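PDB 5AR1: cell division control protein 11 from Saccharomyces cerevisiae, which is a septin GTPase involved in cytokinesis, a component of the filaments that form a cortical collar at the mother-bud neck. Local coordinates for residues I204-F209 and T227-A232. Numbering follows the deposited sequence.
Sequences IYNFPF and TLLPFA
Phe207 and Leu229 bury the most surface in this apolar contact, and Phe231 completes the trio. CD2 of Leu229 lies beside the rim of the Phe207 ring, roughly level with it, 3.6 Å from Phe207 CE2. The other branch of the same leucine, CD1, sits 3.4 Å above the plane of the Phe231 ring and over its centre, so Leu229 fills the angle between the two aromatics. The two phenyl rings meet tip to tip, with CZ of Phe207 3.4 Å from CZ of Phe231. Their planes are turned by 56° and their centroids lie 5.8 Å apart, a rim-to-rim meeting rather than a stack. CB of Phe207 already points toward 227-232, and chi1 of -61° places CG anti to the carbonyl carbon, beside the backbone N. A serine in place of Phe207 would probably leave a gap beside Leu229 CD2 and deprive the tip of Phe231 of its aromatic neighbour. Asn206 adds a lighter touch, its OD1 4.0 Å from Leu229 CD2. The contact lies within the septin GTPase domain, joining the loop after helix 183-199 to the chain leaving helix 218-228, where a cis peptide precedes Pro230. Leu225 of that helix touches both phenylalanines, His280 of helix 274-290 meets the Phe207 ring edge-to-face, and Phe231 rests on Ile172 of strand 171-175, an outermost strand of the central sheet.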
loop_
_atom_site.group_PDB
_atom_site.type_symbol
_atom_site.label_atom_id
_atom_site.label_comp_id
_atom_site.label_asym_id
_atom_site.label_seq_id
_atom_site.Cartn_x
_atom_site.Cartn_y
_atom_site.Cartn_z
ATOM N N ILE A 204 0.967 -0.493 -9.365
ATOM C CA ILE A 204 0.971 -0.987 -7.997
ATOM C C ILE A 204 2.408 -1.322 -7.612
ATOM O O ILE A 204 3.192 -1.605 -8.516
ATOM C CB ILE A 204 -0.011 -2.209 -8.021
ATOM C CG1 ILE A 204 -1.262 -1.883 -7.216
ATOM C CG2 ILE A 204 0.577 -3.632 -7.656
ATOM C CD1 ILE A 204 -2.107 -0.786 -7.843
ATOM N N TYR A 205 2.784 -1.265 -6.298
ATOM C CA TYR A 205 4.146 -1.632 -5.859
ATOM C C TYR A 205 4.152 -3.118 -5.866
ATOM O O TYR A 205 3.448 -3.727 -5.055
ATOM C CB TYR A 205 4.467 -1.132 -4.441
ATOM C CG TYR A 205 5.885 -1.406 -3.977
ATOM C CD1 TYR A 205 6.921 -0.534 -4.284
ATOM C CD2 TYR A 205 6.190 -2.534 -3.216
ATOM C CE1 TYR A 205 8.221 -0.763 -3.844
ATOM C CE2 TYR A 205 7.492 -2.780 -2.773
ATOM C CZ TYR A 205 8.501 -1.877 -3.071
ATOM O OH TYR A 205 9.795 -2.093 -2.656
ATOM N N ASN A 206 4.868 -3.719 -6.812
ATOM C CA ASN A 206 4.838 -5.172 -6.905
ATOM C C ASN A 206 6.121 -5.853 -6.373
ATOM O O ASN A 206 6.606 -6.825 -6.947
ATOM C CB ASN A 206 4.503 -5.585 -8.324
ATOM C CG ASN A 206 4.178 -7.033 -8.425
ATOM O OD1 ASN A 206 3.521 -7.603 -7.545
ATOM N ND2 ASN A 206 4.735 -7.673 -9.437
ATOM N N PHE A 207 6.642 -5.357 -5.248
ATOM C CA PHE A 207 7.827 -5.894 -4.582
ATOM C C PHE A 207 9.053 -6.029 -5.537
ATOM O O PHE A 207 9.610 -7.129 -5.692
ATOM C CB PHE A 207 7.470 -7.203 -3.850
ATOM C CG PHE A 207 6.423 -6.944 -2.796
ATOM C CD1 PHE A 207 6.777 -6.418 -1.559
ATOM C CD2 PHE A 207 5.077 -7.112 -3.076
ATOM C CE1 PHE A 207 5.806 -6.110 -0.610
ATOM C CE2 PHE A 207 4.106 -6.810 -2.121
ATOM C CZ PHE A 207 4.478 -6.324 -0.892
ATOM N N PRO A 208 9.461 -4.901 -6.189
ATOM C CA PRO A 208 10.642 -4.932 -7.074
ATOM C C PRO A 208 11.888 -5.278 -6.276
ATOM O O PRO A 208 12.034 -4.804 -5.148
ATOM C CB PRO A 208 10.740 -3.491 -7.585
ATOM C CG PRO A 208 9.406 -2.882 -7.323
ATOM C CD PRO A 208 8.917 -3.535 -6.090
ATOM N N PHE A 209 12.768 -6.112 -6.836
ATOM C CA PHE A 209 13.956 -6.588 -6.122
ATOM C C PHE A 209 15.262 -6.314 -6.866
ATOM O O PHE A 209 15.259 -6.214 -8.099
ATOM C CB PHE A 209 13.808 -8.087 -5.804
ATOM C CG PHE A 209 13.842 -8.983 -7.024
ATOM C CD1 PHE A 209 12.699 -9.207 -7.777
ATOM C CD2 PHE A 209 15.030 -9.582 -7.431
ATOM C CE1 PHE A 209 12.743 -10.003 -8.922
ATOM C CE2 PHE A 209 15.068 -10.381 -8.574
ATOM C CZ PHE A 209 13.922 -10.591 -9.308
ATOM N N THR A 227 2.383 -13.239 -4.157
ATOM C CA THR A 227 1.307 -14.212 -4.213
ATOM C C THR A 227 0.162 -13.859 -3.268
ATOM O O THR A 227 -0.999 -14.131 -3.586
ATOM C CB THR A 227 1.951 -15.558 -3.915
ATOM O OG1 THR A 227 2.290 -16.144 -5.150
ATOM C CG2 THR A 227 1.128 -16.470 -3.034
ATOM N N LEU A 228 0.490 -13.264 -2.109
ATOM C CA LEU A 228 -0.477 -12.905 -1.074
ATOM C C LEU A 228 -1.344 -11.705 -1.450
ATOM O O LEU A 228 -2.431 -11.520 -0.892
ATOM C CB LEU A 228 0.237 -12.706 0.275
ATOM C CG LEU A 228 1.094 -13.893 0.765
ATOM C CD1 LEU A 228 1.935 -13.506 1.964
ATOM C CD2 LEU A 228 0.248 -15.097 1.079
ATOM N N LEU A 229 -0.877 -10.923 -2.434
ATOM C CA LEU A 229 -1.539 -9.735 -2.975
ATOM C C LEU A 229 -2.846 -10.071 -3.678
ATOM O O LEU A 229 -2.865 -11.042 -4.460
ATOM C CB LEU A 229 -0.604 -9.052 -3.984
ATOM C CG LEU A 229 -0.109 -7.659 -3.704
ATOM C CD1 LEU A 229 -0.121 -7.314 -2.224
ATOM C CD2 LEU A 229 1.254 -7.482 -4.287
ATOM N N PRO A 230 -3.923 -9.250 -3.490
ATOM C CA PRO A 230 -4.061 -8.102 -2.575
ATOM C C PRO A 230 -4.111 -8.587 -1.127
ATOM O O PRO A 230 -4.868 -9.510 -0.824
ATOM C CB PRO A 230 -5.404 -7.467 -2.993
ATOM C CG PRO A 230 -5.787 -8.121 -4.267
ATOM C CD PRO A 230 -5.199 -9.494 -4.181
ATOM N N PHE A 231 -3.282 -8.002 -0.239
ATOM C CA PHE A 231 -3.212 -8.428 1.155
ATOM C C PHE A 231 -4.548 -8.422 1.896
ATOM O O PHE A 231 -5.180 -7.386 1.990
ATOM C CB PHE A 231 -2.169 -7.607 1.928
ATOM C CG PHE A 231 -0.735 -7.755 1.472
ATOM C CD1 PHE A 231 -0.235 -8.993 1.071
ATOM C CD2 PHE A 231 0.144 -6.672 1.523
ATOM C CE1 PHE A 231 1.095 -9.130 0.674
ATOM C CE2 PHE A 231 1.477 -6.810 1.124
ATOM C CZ PHE A 231 1.941 -8.036 0.699
ATOM N N ALA A 232 -4.985 -9.581 2.397
ATOM C CA ALA A 232 -6.191 -9.672 3.219
ATOM C C ALA A 232 -5.620 -9.738 4.630
ATOM O O ALA A 232 -5.424 -10.822 5.187
ATOM C CB ALA A 232 -6.971 -10.933 2.881
#